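Local coordinates for protein-tyrosine-phosphatase PTP1 (Arabidopsis thaliana, PDB 6KRW) that removes phosphate from phosphotyrosine in proteins, including the MAP kinase MPK6, and with MKP1 restrains salicylic acid and camalexin biosynthesis, at residues E46-L49 and A54-S57; K62-D67 and R143-G148; V90-I95 and W121-Q126; H128-V133 and Y224-S229; D155-F160 and S164-W169. All coordinates share one frame; numbering follows the deposited sequence.

All five contacts belong to the single tyrosine phosphatase domain. Contact 1, between two short helices, comes first in the chain and adjoins the 62-67 loop of contact 2, their centres about 18 Å apart. Contact 2 lies beside the probable substrate site and encloses contact 3 along the chain; a probable hydrogen bond between Asn63 and Asn91 joins these two. Contacts 3, 4 and 5 share the mixed central sheet. Helix 117-126 of contact 3 runs on into strand 131-134 of contact 4, and its Trp121 touches contact 5, the hairpin at the sheet's edge. Contacts 1 and 2 thus shape loops near the probable substrate pocket, while contacts 3 to 5 pack the sheet and helix 117-126.

Contact 1. Residues E46-L49 and A54-S57; sequences ELLL and AMNS
Apolar packing of Met55 against Leu47 makes most of this contact. The terminal methyl does the touching: Met55 CE lies 3.5 Å from Leu47 CB, tighter than an ordinary van der Waals approach, and 3.7 Å from Leu47 CD1. A bend in the methionine chain at chi2 (-55°), followed by an extended last torsion, lets CE reach over the leucine while the two side chains slant across one another. Leu48 adds a looser touch on the exposed side, where its CD2 approaches Met55 CG to 4.5 Å.

The two segments belong to the consecutive short helices 47-50 and 52-55, which lead into the loop that begins the phosphotyrosine recognition region of classical phosphatases. The buried Leu47 also packs on Ile279, and its side chain is about 9 Å from that of Ile241, a probable substrate-binding residue. Met55 is backed by Val69.

Hydrogen bonds stay within each side or run outward. Leu49 N bonds to Glu46 O at 3.1 Å, and Glu46 OE2 accepts from the backbone N of Trp43. From the second helix, Ala54 O receives the side-chain amide ND2 of Asn63.

Contact 2. Residues K62-D67 and R143-G148; sequences KNRYSD and RTVKCG
Arg64 lays one face of its guanidinium against the peptide that joins Lys146 to Cys147. Its CG is anti to the backbone N (chi1 -177°) and the chain bends at chi3, which carries the flat group across to the other loop, with Lys146 O 3.3 Å above the guanidinium plane. Although Arg64 NE is 3.4 Å from Lys146 O, the angle is too poor for a hydrogen bond; that carbonyl accepts from Ser238 OG, while the strongest polar partner of Arg64 is Gly111. At the guanidinium edge, a water accepts a hydrogen bond from Arg64 NH1 at 3.0 Å and donates one to Val145 O at 3.2 Å. An alanine here would remove the group lying over the Lys146 peptide and would probably leave the bridging water without its in-plane donor.

Next, Tyr65 receives Arg64 CG over one ring face, and its OH makes a weak bond of 3.3 Å to the same water and a hydrogen bond to Ser238 OG. Residues 62-65 form the KNRY motif of the phosphotyrosine recognition loop; opposite it, Lys146 NZ, probably of the E-loop, forms salt bridges with Asp140 and Asp206, the latter an inferred substrate-binding residue, probably of the WPD loop.

Contact 3. Residues V90-I95 and W121-Q126; sequences VNASLI and WEMVIQ
A single sulfur atom carries this contact: Met123 SD, reaching out from helix 117-126, touches both Ala92 and Val90, residues that flank a corner in the chain. It lies 3.6 Å from Ala92 CB and 4.0 Å from Val90 CG1. The methionine extends straight through its first two torsions (chi1 177°, chi2 176°) and bends only at the last, which sets the thioether rather than the terminal methyl closest to the facing segment. Val90 meets it nearly at a right angle, with CG1 held between its own backbone N and carbonyl carbon. All three residues are buried, and no hydrogen bond crosses between the segments.

The corner is an inverse gamma turn centred on Asn91, whose CB points away from the helix, and this turn sets Val90 and Ala92 both toward Met123. The Asn91 side chain bonds through ND2 to Val68 O and through OD1 to Arg278 NH2. On the helix, Gln126 NE2 bonds to Glu122 OE2 at 2.8 Å, meeting the anti lone pair of the carboxylate from 23° outside the amide plane.

Strand 92-95 is an outermost strand of the mixed sheet and runs antiparallel to strand 106-109. Ile107 of that neighbour packs on both Ala92 and Met123, while Trp121 and Ile125 pack the helix on strands 178-186 and 163-172 farther across the sheet.

Contact 4. Residues H128-V133 and Y224-S229; sequences HCPIIV and YQVPPS
Val226 rests on Pro130 and Ile131 where a beta-alpha-beta crossover returns to the central sheet. In that unit, strand 194-200 is followed by helix 214-223 and then by strand 233-236; strand 131-134 lies between the two parallel strands, and the 224-229 loop brings the chain back past the beginning of strand 131-134.

The closer packing is wholly apolar. Val226 CG1, anti to the backbone N (chi1 180°), meets Pro130 CG at 4.1 Å, the valine and the proline ring slanting across each other. The same methyl is 4.2 Å from Ile131 CG1, so one branch serves two partners. Valine and isoleucine approach tip to tip. These are ordinary van der Waals spacings without strain. Ile131 is buried, its backbone paired with Ile234 and its side chain also covered by Leu223 and Leu197.

Toward solvent the fit slackens. His128 is exposed, and its ring comes no nearer than 4.7 Å to the 224-229 segment, while Ser229 directs its CB away. His128 nevertheless occupies a defined position: its positive phi (44°) ends the preceding helix in a Schellman motif, with Cys129 N probably bonded back to Val124 O. His128 ND1 is hydrogen-bonded to the backbone O of Leu230, just past the opposing segment, which connects the looser flank by a polar link. On the packed side, the second branch of the valine completes the contact, Val226 CG2 standing 4.2 Å from Ile131 CD1.

Contact 5. Residues D155-F160 and S164-W169; sequences DGPREF and SLTTKW
Arg158 and Leu165 face each other as an antiparallel hydrogen-bonded pair, and their two backbone bonds hold the hairpin together. Leu165 N donates to Arg158 O at 2.8 Å and nearly straight (168°). The return bond, from Arg158 N to Leu165 O, is longer at 3.1 Å and more bent (141°), but it lies in the carbonyl plane. Arg158 O also receives a CA-H...O contact from Ser164 CA at 3.4 Å.

Around this core the side chains close in. Leu165 CB sits at the edge of the Phe160 ring, in its plane, 3.9 Å from CE2, and the leucine crosses the ring obliquely; CB of Arg158 comes to 4.0 Å from Leu165 CB on the same sheet face. Farther along, Pro157 CB abuts Thr166 OG1 at 4.0 Å.

A second layer fixes these groups. Bends at chi2 (-69°) and chi3 fold the arginine back until one guanidinium face covers Phe160 CZ, which lies 3.5 Å from its plane. There the guanidinium is held by Gln152 O through NH1 and by Asp149 O through NH2. On the sheet face that carries Glu159 and Ser164, Glu159 OE2 forms a salt bridge with Lys187 NZ.

Strand 158-160 is the outermost strand at this end of the mixed sheet, and strand 163-172 joins it to 178-186. Helix 117-126 packs over the Leu165 and Phe160 side, where Trp121 meets both residues and Met117 touches Arg158 and Phe160.

Contact 1. Residues E46-L49 and A54-S57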
# COMPACT_ATOMS: atom_id res chain seq x y z
N GLU A 46 -7.00 -21.10 -8.67
CA GLU A 46 -7.67 -20.08 -9.49
C GLU A 46 -6.65 -19.19 -10.17
O GLU A 46 -6.93 -18.60 -11.24
CB GLU A 46 -8.67 -19.29 -8.66
CG GLU A 46 -9.80 -20.15 -8.11
CD GLU A 46 -10.86 -19.42 -7.32
OE1 GLU A 46 -11.57 -18.58 -7.93
OE2 GLU A 46 -10.94 -19.66 -6.09
N LEU A 47 -5.47 -18.99 -9.55
CA LEU A 47 -4.43 -18.12 -10.13
C LEU A 47 -3.96 -18.65 -11.48
O LEU A 47 -3.51 -17.85 -12.30
CB LEU A 47 -3.25 -18.02 -9.14
CG LEU A 47 -3.60 -17.39 -7.81
CD1 LEU A 47 -2.41 -17.52 -6.88
CD2 LEU A 47 -4.00 -15.94 -7.96
N LEU A 48 -4.07 -19.96 -11.73
CA LEU A 48 -3.58 -20.49 -13.03
C LEU A 48 -4.44 -19.97 -14.19
O LEU A 48 -3.92 -19.97 -15.30
CB LEU A 48 -3.66 -22.01 -13.02
CG LEU A 48 -2.81 -22.69 -11.97
CD1 LEU A 48 -3.05 -24.18 -12.02
CD2 LEU A 48 -1.34 -22.35 -12.18
N LEU A 49 -5.64 -19.49 -13.90
CA LEU A 49 -6.54 -18.98 -14.96
C LEU A 49 -6.67 -17.46 -14.92
O LEU A 49 -6.91 -16.86 -15.95
CB LEU A 49 -7.90 -19.68 -14.84
CG LEU A 49 -7.89 -21.14 -15.30
CD1 LEU A 49 -9.02 -21.91 -14.65
CD2 LEU A 49 -7.98 -21.23 -16.82
N ALA A 54 1.69 -13.65 -14.61
CA ALA A 54 2.52 -13.85 -13.40
C ALA A 54 3.03 -15.28 -13.33
O ALA A 54 4.13 -15.48 -12.74
CB ALA A 54 1.72 -13.52 -12.16
N MET A 55 2.22 -16.25 -13.79
CA MET A 55 2.53 -17.70 -13.64
C MET A 55 3.36 -18.18 -14.84
O MET A 55 3.78 -19.33 -14.82
CB MET A 55 1.26 -18.54 -13.48
CG MET A 55 0.45 -18.25 -12.22
SD MET A 55 1.41 -18.40 -10.72
CE MET A 55 0.22 -17.87 -9.50
N ASN A 56 3.63 -17.31 -15.83
CA ASN A 56 4.45 -17.63 -17.02
C ASN A 56 5.83 -18.10 -16.58
O ASN A 56 6.39 -17.46 -15.67
CB ASN A 56 4.70 -16.39 -17.87
CG ASN A 56 4.05 -16.46 -19.22
OD1 ASN A 56 3.80 -17.56 -19.71
ND2 ASN A 56 3.79 -15.31 -19.82
N SER A 57 6.42 -19.02 -17.33
CA SER A 57 7.79 -19.53 -17.02
C SER A 57 8.81 -18.38 -17.09
O SER A 57 9.73 -18.36 -16.26
CB SER A 57 8.16 -20.66 -17.94
OG SER A 57 8.33 -20.16 -19.26

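Contact 2. Residues K62-D67 and R143-G148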
# COMPACT_ATOMS: atom_id res chain seq x y z
N LYS A 62 10.34 -13.61 -10.96
CA LYS A 62 10.11 -12.18 -10.62
C LYS A 62 9.10 -12.07 -9.48
O LYS A 62 8.76 -10.94 -9.10
CB LYS A 62 9.62 -11.42 -11.86
CG LYS A 62 10.61 -11.38 -13.01
CD LYS A 62 10.00 -10.87 -14.29
CE LYS A 62 10.96 -10.94 -15.46
NZ LYS A 62 10.27 -10.67 -16.74
N ASN A 63 8.69 -13.20 -8.93
CA ASN A 63 7.74 -13.26 -7.79
C ASN A 63 8.49 -13.71 -6.54
O ASN A 63 9.10 -14.78 -6.56
CB ASN A 63 6.60 -14.23 -8.09
CG ASN A 63 5.84 -13.81 -9.34
OD1 ASN A 63 5.59 -12.63 -9.50
ND2 ASN A 63 5.53 -14.75 -10.23
N ARG A 64 8.37 -12.92 -5.49
CA ARG A 64 8.99 -13.27 -4.18
C ARG A 64 8.33 -14.54 -3.63
O ARG A 64 9.05 -15.40 -3.07
CB ARG A 64 8.83 -12.09 -3.23
CG ARG A 64 9.50 -12.32 -1.89
CD ARG A 64 9.57 -11.07 -1.07
NE ARG A 64 10.52 -10.11 -1.61
CZ ARG A 64 11.85 -10.17 -1.42
NH1 ARG A 64 12.43 -11.13 -0.70
NH2 ARG A 64 12.61 -9.21 -1.92
N TYR A 65 7.01 -14.65 -3.79
CA TYR A 65 6.25 -15.79 -3.28
C TYR A 65 5.43 -16.36 -4.42
O TYR A 65 4.83 -15.58 -5.19
CB TYR A 65 5.33 -15.37 -2.13
CG TYR A 65 6.06 -14.76 -0.97
CD1 TYR A 65 6.75 -15.56 -0.07
CD2 TYR A 65 6.11 -13.39 -0.81
CE1 TYR A 65 7.44 -14.99 0.98
CE2 TYR A 65 6.79 -12.81 0.26
CZ TYR A 65 7.47 -13.62 1.15
OH TYR A 65 8.16 -13.06 2.20
N SER A 66 5.36 -17.67 -4.52
CA SER A 66 4.75 -18.31 -5.72
C SER A 66 3.23 -18.12 -5.75
O SER A 66 2.66 -18.19 -6.87
CB SER A 66 5.13 -19.76 -5.77
OG SER A 66 4.60 -20.46 -4.68
N ASP A 67 2.57 -17.89 -4.62
CA ASP A 67 1.09 -17.82 -4.54
C ASP A 67 0.64 -16.38 -4.29
O ASP A 67 -0.56 -16.17 -3.99
CB ASP A 67 0.60 -18.77 -3.45
CG ASP A 67 1.19 -18.50 -2.07
OD1 ASP A 67 2.17 -17.73 -1.98
OD2 ASP A 67 0.69 -19.07 -1.10
N ARG A 143 16.07 -13.95 10.62
CA ARG A 143 17.13 -13.67 9.60
C ARG A 143 16.64 -13.91 8.17
O ARG A 143 17.48 -14.08 7.29
CB ARG A 143 18.41 -14.47 9.85
CG ARG A 143 19.02 -14.19 11.21
CD ARG A 143 19.13 -12.69 11.38
NE ARG A 143 19.83 -12.06 10.28
CZ ARG A 143 19.91 -10.75 10.10
NH1 ARG A 143 19.31 -9.92 10.93
NH2 ARG A 143 20.58 -10.27 9.07
N THR A 144 15.33 -13.85 7.92
CA THR A 144 14.81 -13.99 6.54
C THR A 144 14.82 -12.63 5.85
O THR A 144 14.34 -11.66 6.44
CB THR A 144 13.39 -14.56 6.54
OG1 THR A 144 13.43 -15.80 7.25
CG2 THR A 144 12.85 -14.83 5.16
N VAL A 145 15.35 -12.58 4.63
CA VAL A 145 15.28 -11.34 3.80
C VAL A 145 13.80 -11.16 3.45
O VAL A 145 13.15 -12.15 3.14
CB VAL A 145 16.14 -11.47 2.54
CG1 VAL A 145 15.77 -12.70 1.73
CG2 VAL A 145 16.05 -10.22 1.67
N LYS A 146 13.28 -9.95 3.54
CA LYS A 146 11.84 -9.75 3.26
C LYS A 146 11.70 -8.78 2.10
O LYS A 146 10.63 -8.71 1.50
CB LYS A 146 11.14 -9.10 4.45
CG LYS A 146 11.13 -9.88 5.74
CD LYS A 146 10.41 -11.16 5.68
CE LYS A 146 10.40 -11.81 7.05
NZ LYS A 146 9.70 -13.10 7.02
N CYS A 147 12.71 -8.01 1.82
CA CYS A 147 12.69 -6.93 0.80
C CYS A 147 14.12 -6.54 0.43
O CYS A 147 14.96 -6.49 1.30
CB CYS A 147 11.95 -5.72 1.32
SG CYS A 147 11.84 -4.38 0.11
N GLY A 148 14.39 -6.26 -0.83
CA GLY A 148 15.76 -5.90 -1.23
C GLY A 148 16.01 -4.42 -1.02
O GLY A 148 15.04 -3.64 -0.97
O HOH W 1 11.23 -13.33 0.90

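Contact 3. Residues V90-I95 and W121-Q126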
# COMPACT_ATOMS: atom_id res chain seq x y z
N VAL A 90 5.43 -6.95 -13.88
CA VAL A 90 5.91 -6.65 -12.52
C VAL A 90 4.86 -7.15 -11.53
O VAL A 90 3.65 -7.11 -11.84
CB VAL A 90 6.24 -5.16 -12.39
CG1 VAL A 90 5.09 -4.27 -12.74
CG2 VAL A 90 6.74 -4.83 -10.99
N ASN A 91 5.28 -7.65 -10.38
CA ASN A 91 4.35 -8.15 -9.35
C ASN A 91 3.74 -6.94 -8.66
O ASN A 91 4.26 -6.49 -7.62
CB ASN A 91 5.02 -9.15 -8.44
CG ASN A 91 4.01 -9.87 -7.57
OD1 ASN A 91 3.08 -9.25 -7.05
ND2 ASN A 91 4.21 -11.17 -7.39
N ALA A 92 2.68 -6.39 -9.22
CA ALA A 92 2.11 -5.12 -8.76
C ALA A 92 0.67 -5.04 -9.25
O ALA A 92 0.42 -5.45 -10.43
CB ALA A 92 2.90 -3.94 -9.28
N SER A 93 -0.21 -4.57 -8.40
CA SER A 93 -1.67 -4.54 -8.65
C SER A 93 -2.20 -3.14 -8.45
O SER A 93 -1.85 -2.46 -7.46
CB SER A 93 -2.35 -5.45 -7.67
OG SER A 93 -1.88 -6.77 -7.76
N LEU A 94 -3.06 -2.65 -9.33
CA LEU A 94 -3.83 -1.42 -9.12
C LEU A 94 -4.96 -1.64 -8.14
O LEU A 94 -5.84 -2.49 -8.38
CB LEU A 94 -4.41 -0.90 -10.43
CG LEU A 94 -5.10 0.44 -10.31
CD1 LEU A 94 -4.12 1.54 -9.93
CD2 LEU A 94 -5.83 0.77 -11.59
N ILE A 95 -4.94 -0.90 -7.03
CA ILE A 95 -6.01 -0.91 -6.03
C ILE A 95 -6.75 0.39 -6.16
O ILE A 95 -6.20 1.46 -5.88
CB ILE A 95 -5.46 -1.12 -4.60
CG1 ILE A 95 -4.45 -2.26 -4.53
CG2 ILE A 95 -6.60 -1.29 -3.62
CD1 ILE A 95 -5.00 -3.61 -4.92
N TRP A 121 11.71 0.61 -10.22
CA TRP A 121 11.90 2.05 -10.47
C TRP A 121 11.33 2.46 -11.81
O TRP A 121 10.84 3.60 -11.90
CB TRP A 121 13.38 2.43 -10.29
CG TRP A 121 13.76 2.45 -8.85
CD1 TRP A 121 14.64 1.63 -8.21
CD2 TRP A 121 13.25 3.35 -7.86
NE1 TRP A 121 14.73 1.97 -6.88
CE2 TRP A 121 13.89 3.02 -6.64
CE3 TRP A 121 12.32 4.40 -7.89
CZ2 TRP A 121 13.61 3.71 -5.46
CZ3 TRP A 121 12.05 5.08 -6.72
CH2 TRP A 121 12.68 4.73 -5.52
N GLU A 122 11.37 1.56 -12.81
CA GLU A 122 10.76 1.87 -14.12
C GLU A 122 9.25 2.06 -13.90
O GLU A 122 8.69 3.02 -14.46
CB GLU A 122 11.03 0.74 -15.10
CG GLU A 122 10.51 1.05 -16.48
CD GLU A 122 11.31 2.05 -17.28
OE1 GLU A 122 12.51 2.13 -17.07
OE2 GLU A 122 10.72 2.70 -18.17
N MET A 123 8.64 1.22 -13.07
CA MET A 123 7.20 1.37 -12.75
C MET A 123 6.95 2.72 -12.07
O MET A 123 6.00 3.43 -12.40
CB MET A 123 6.73 0.23 -11.84
CG MET A 123 5.29 0.37 -11.43
SD MET A 123 4.70 -1.03 -10.44
CE MET A 123 5.62 -0.76 -8.91
N VAL A 124 7.81 3.09 -11.10
CA VAL A 124 7.65 4.39 -10.38
C VAL A 124 7.66 5.54 -11.39
O VAL A 124 6.81 6.44 -11.29
CB VAL A 124 8.77 4.56 -9.34
CG1 VAL A 124 8.78 5.97 -8.77
CG2 VAL A 124 8.68 3.52 -8.24
N ILE A 125 8.61 5.52 -12.31
CA ILE A 125 8.72 6.62 -13.31
C ILE A 125 7.51 6.58 -14.25
O ILE A 125 6.88 7.63 -14.45
CB ILE A 125 10.05 6.52 -14.07
CG1 ILE A 125 11.22 6.72 -13.10
CG2 ILE A 125 10.08 7.52 -15.22
CD1 ILE A 125 12.58 6.44 -13.73
N GLN A 126 7.21 5.40 -14.81
CA GLN A 126 6.14 5.30 -15.83
C GLN A 126 4.78 5.68 -15.24
O GLN A 126 3.99 6.31 -15.95
CB GLN A 126 6.10 3.88 -16.39
CG GLN A 126 7.28 3.53 -17.29
CD GLN A 126 7.09 2.21 -18.00
OE1 GLN A 126 6.06 1.55 -17.85
NE2 GLN A 126 8.10 1.82 -18.76

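Contact 4. Residues H128-V133 and Y224-S229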
# COMPACT_ATOMS: atom_id res chain seq x y z
N HIS A 128 4.46 7.65 -12.57
CA HIS A 128 4.72 8.94 -11.84
C HIS A 128 4.17 8.88 -10.40
O HIS A 128 3.41 9.78 -9.97
CB HIS A 128 4.21 10.15 -12.64
CG HIS A 128 2.78 10.11 -13.06
ND1 HIS A 128 1.76 10.46 -12.21
CD2 HIS A 128 2.20 9.71 -14.21
CE1 HIS A 128 0.60 10.28 -12.82
NE2 HIS A 128 0.84 9.85 -14.06
N CYS A 129 4.56 7.84 -9.67
CA CYS A 129 4.09 7.63 -8.28
C CYS A 129 4.76 8.64 -7.37
O CYS A 129 5.97 8.67 -7.34
CB CYS A 129 4.43 6.24 -7.79
SG CYS A 129 3.65 4.95 -8.79
N PRO A 130 4.01 9.50 -6.65
CA PRO A 130 4.66 10.51 -5.79
C PRO A 130 5.17 9.98 -4.44
O PRO A 130 5.99 10.67 -3.80
CB PRO A 130 3.53 11.53 -5.60
CG PRO A 130 2.27 10.70 -5.65
CD PRO A 130 2.56 9.71 -6.76
N ILE A 131 4.68 8.81 -4.02
CA ILE A 131 4.87 8.28 -2.64
C ILE A 131 5.18 6.80 -2.75
O ILE A 131 4.47 6.10 -3.48
CB ILE A 131 3.61 8.50 -1.77
CG1 ILE A 131 3.23 9.98 -1.67
CG2 ILE A 131 3.76 7.84 -0.40
CD1 ILE A 131 4.18 10.84 -0.95
N ILE A 132 6.08 6.32 -1.93
CA ILE A 132 6.27 4.90 -1.59
C ILE A 132 6.09 4.72 -0.09
O ILE A 132 6.80 5.37 0.68
CB ILE A 132 7.62 4.37 -2.05
CG1 ILE A 132 7.81 4.51 -3.55
CG2 ILE A 132 7.82 2.96 -1.58
CD1 ILE A 132 9.26 4.36 -4.01
N VAL A 133 5.18 3.86 0.30
CA VAL A 133 4.94 3.41 1.68
C VAL A 133 5.52 2.03 1.82
O VAL A 133 5.02 1.07 1.18
CB VAL A 133 3.47 3.49 2.10
CG1 VAL A 133 3.27 3.00 3.51
CG2 VAL A 133 2.90 4.87 1.87
N TYR A 224 -2.47 13.00 3.73
CA TYR A 224 -3.74 13.74 3.50
C TYR A 224 -3.53 14.84 2.46
O TYR A 224 -4.47 15.09 1.66
CB TYR A 224 -4.25 14.38 4.79
CG TYR A 224 -4.95 13.48 5.78
CD1 TYR A 224 -5.79 12.46 5.38
CD2 TYR A 224 -4.84 13.71 7.14
CE1 TYR A 224 -6.46 11.67 6.31
CE2 TYR A 224 -5.49 12.93 8.08
CZ TYR A 224 -6.31 11.90 7.66
OH TYR A 224 -6.97 11.14 8.59
N GLN A 225 -2.34 15.44 2.45
CA GLN A 225 -2.02 16.65 1.65
C GLN A 225 -1.72 16.29 0.19
O GLN A 225 -1.70 17.20 -0.64
CB GLN A 225 -0.81 17.39 2.25
CG GLN A 225 -0.83 17.46 3.76
CD GLN A 225 -1.93 18.34 4.28
OE1 GLN A 225 -2.34 19.31 3.64
NE2 GLN A 225 -2.41 18.04 5.48
N VAL A 226 -1.49 15.01 -0.11
CA VAL A 226 -0.96 14.62 -1.44
C VAL A 226 -2.14 14.41 -2.37
O VAL A 226 -2.92 13.48 -2.17
CB VAL A 226 -0.10 13.35 -1.33
CG1 VAL A 226 0.45 12.94 -2.68
CG2 VAL A 226 1.01 13.51 -0.30
N PRO A 227 -2.32 15.24 -3.41
CA PRO A 227 -3.47 15.10 -4.30
C PRO A 227 -3.47 13.74 -4.98
O PRO A 227 -2.46 13.32 -5.53
CB PRO A 227 -3.30 16.23 -5.32
CG PRO A 227 -2.41 17.21 -4.62
CD PRO A 227 -1.47 16.38 -3.77
N PRO A 228 -4.59 13.00 -4.93
CA PRO A 228 -4.70 11.75 -5.68
C PRO A 228 -4.35 11.86 -7.17
O PRO A 228 -3.83 10.91 -7.73
CB PRO A 228 -6.18 11.39 -5.48
CG PRO A 228 -6.48 11.92 -4.11
CD PRO A 228 -5.76 13.24 -4.06
N SER A 229 -4.57 13.03 -7.77
CA SER A 229 -4.29 13.22 -9.21
C SER A 229 -2.78 13.22 -9.50
O SER A 229 -2.42 13.16 -10.68
CB SER A 229 -4.92 14.48 -9.71
OG SER A 229 -4.37 15.61 -9.05

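Contact 5. Residues D155-F160 and S164-W169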
# COMPACT_ATOMS: atom_id res chain seq x y z
N ASP A 155 26.76 4.52 -0.13
CA ASP A 155 28.03 4.36 -0.87
C ASP A 155 28.18 5.51 -1.88
O ASP A 155 29.27 6.12 -1.93
CB ASP A 155 28.11 3.01 -1.59
CG ASP A 155 28.61 1.90 -0.69
OD1 ASP A 155 29.67 2.10 -0.06
OD2 ASP A 155 27.95 0.84 -0.62
N GLY A 156 27.12 5.78 -2.62
CA GLY A 156 27.11 6.75 -3.73
C GLY A 156 25.82 6.58 -4.52
O GLY A 156 25.00 5.74 -4.19
N PRO A 157 25.60 7.37 -5.59
CA PRO A 157 24.36 7.28 -6.36
C PRO A 157 24.06 5.85 -6.80
O PRO A 157 24.94 5.15 -7.26
CB PRO A 157 24.61 8.20 -7.56
CG PRO A 157 25.65 9.18 -7.06
CD PRO A 157 26.53 8.38 -6.13
N ARG A 158 22.82 5.42 -6.63
CA ARG A 158 22.38 4.06 -7.03
C ARG A 158 22.05 4.08 -8.52
O ARG A 158 21.47 5.08 -9.02
CB ARG A 158 21.16 3.63 -6.22
CG ARG A 158 21.45 3.39 -4.74
CD ARG A 158 22.32 2.18 -4.51
NE ARG A 158 21.69 0.93 -4.92
CZ ARG A 158 20.81 0.25 -4.19
NH1 ARG A 158 20.44 0.70 -3.00
NH2 ARG A 158 20.30 -0.88 -4.65
N GLU A 159 22.38 2.99 -9.20
CA GLU A 159 22.01 2.84 -10.63
C GLU A 159 21.23 1.54 -10.83
O GLU A 159 21.56 0.52 -10.21
CB GLU A 159 23.26 2.84 -11.50
CG GLU A 159 23.92 4.19 -11.58
CD GLU A 159 24.81 4.31 -12.80
OE1 GLU A 159 25.04 5.45 -13.25
OE2 GLU A 159 25.23 3.25 -13.32
N PHE A 160 20.22 1.62 -11.69
CA PHE A 160 19.40 0.44 -12.05
C PHE A 160 19.23 0.46 -13.56
O PHE A 160 18.31 1.13 -14.04
CB PHE A 160 18.05 0.47 -11.33
CG PHE A 160 18.15 0.68 -9.85
CD1 PHE A 160 18.35 -0.40 -8.99
CD2 PHE A 160 18.07 1.95 -9.31
CE1 PHE A 160 18.45 -0.20 -7.61
CE2 PHE A 160 18.15 2.15 -7.94
CZ PHE A 160 18.34 1.07 -7.10
N SER A 164 18.99 6.24 -12.62
CA SER A 164 19.83 6.69 -11.48
C SER A 164 18.94 7.19 -10.34
O SER A 164 17.92 7.85 -10.60
CB SER A 164 20.80 7.75 -11.92
OG SER A 164 20.13 8.96 -12.22
N LEU A 165 19.32 6.87 -9.11
CA LEU A 165 18.58 7.28 -7.89
C LEU A 165 19.51 8.04 -6.95
O LEU A 165 20.65 7.60 -6.74
CB LEU A 165 18.05 6.02 -7.21
CG LEU A 165 17.21 6.23 -5.96
CD1 LEU A 165 15.88 6.88 -6.27
CD2 LEU A 165 17.00 4.91 -5.24
N THR A 166 19.01 9.12 -6.38
CA THR A 166 19.76 9.99 -5.44
C THR A 166 18.84 10.42 -4.31
O THR A 166 17.66 10.70 -4.53
CB THR A 166 20.35 11.18 -6.20
OG1 THR A 166 21.52 10.72 -6.88
CG2 THR A 166 20.71 12.33 -5.29
N THR A 167 19.41 10.52 -3.11
CA THR A 167 18.67 10.97 -1.91
C THR A 167 18.91 12.47 -1.70
O THR A 167 20.06 12.87 -1.59
CB THR A 167 19.10 10.16 -0.70
OG1 THR A 167 18.90 8.77 -0.98
CG2 THR A 167 18.32 10.57 0.53
N LYS A 168 17.84 13.25 -1.61
CA LYS A 168 17.96 14.70 -1.34
C LYS A 168 18.09 14.92 0.16
O LYS A 168 18.85 15.78 0.55
CB LYS A 168 16.77 15.47 -1.92
CG LYS A 168 16.58 15.29 -3.41
CD LYS A 168 15.60 16.27 -4.01
CE LYS A 168 14.96 15.75 -5.27
NZ LYS A 168 14.31 16.82 -6.07
N TRP A 169 17.35 14.17 0.96
CA TRP A 169 17.47 14.21 2.44
C TRP A 169 16.79 12.99 3.07
O TRP A 169 15.95 12.33 2.43
CB TRP A 169 16.91 15.52 2.99
CG TRP A 169 15.55 15.93 2.56
CD1 TRP A 169 15.22 16.92 1.68
CD2 TRP A 169 14.30 15.39 3.04
NE1 TRP A 169 13.86 17.03 1.57
CE2 TRP A 169 13.27 16.11 2.39
CE3 TRP A 169 13.96 14.38 3.95
CZ2 TRP A 169 11.93 15.83 2.62
CZ3 TRP A 169 12.63 14.10 4.16
CH2 TRP A 169 11.63 14.83 3.52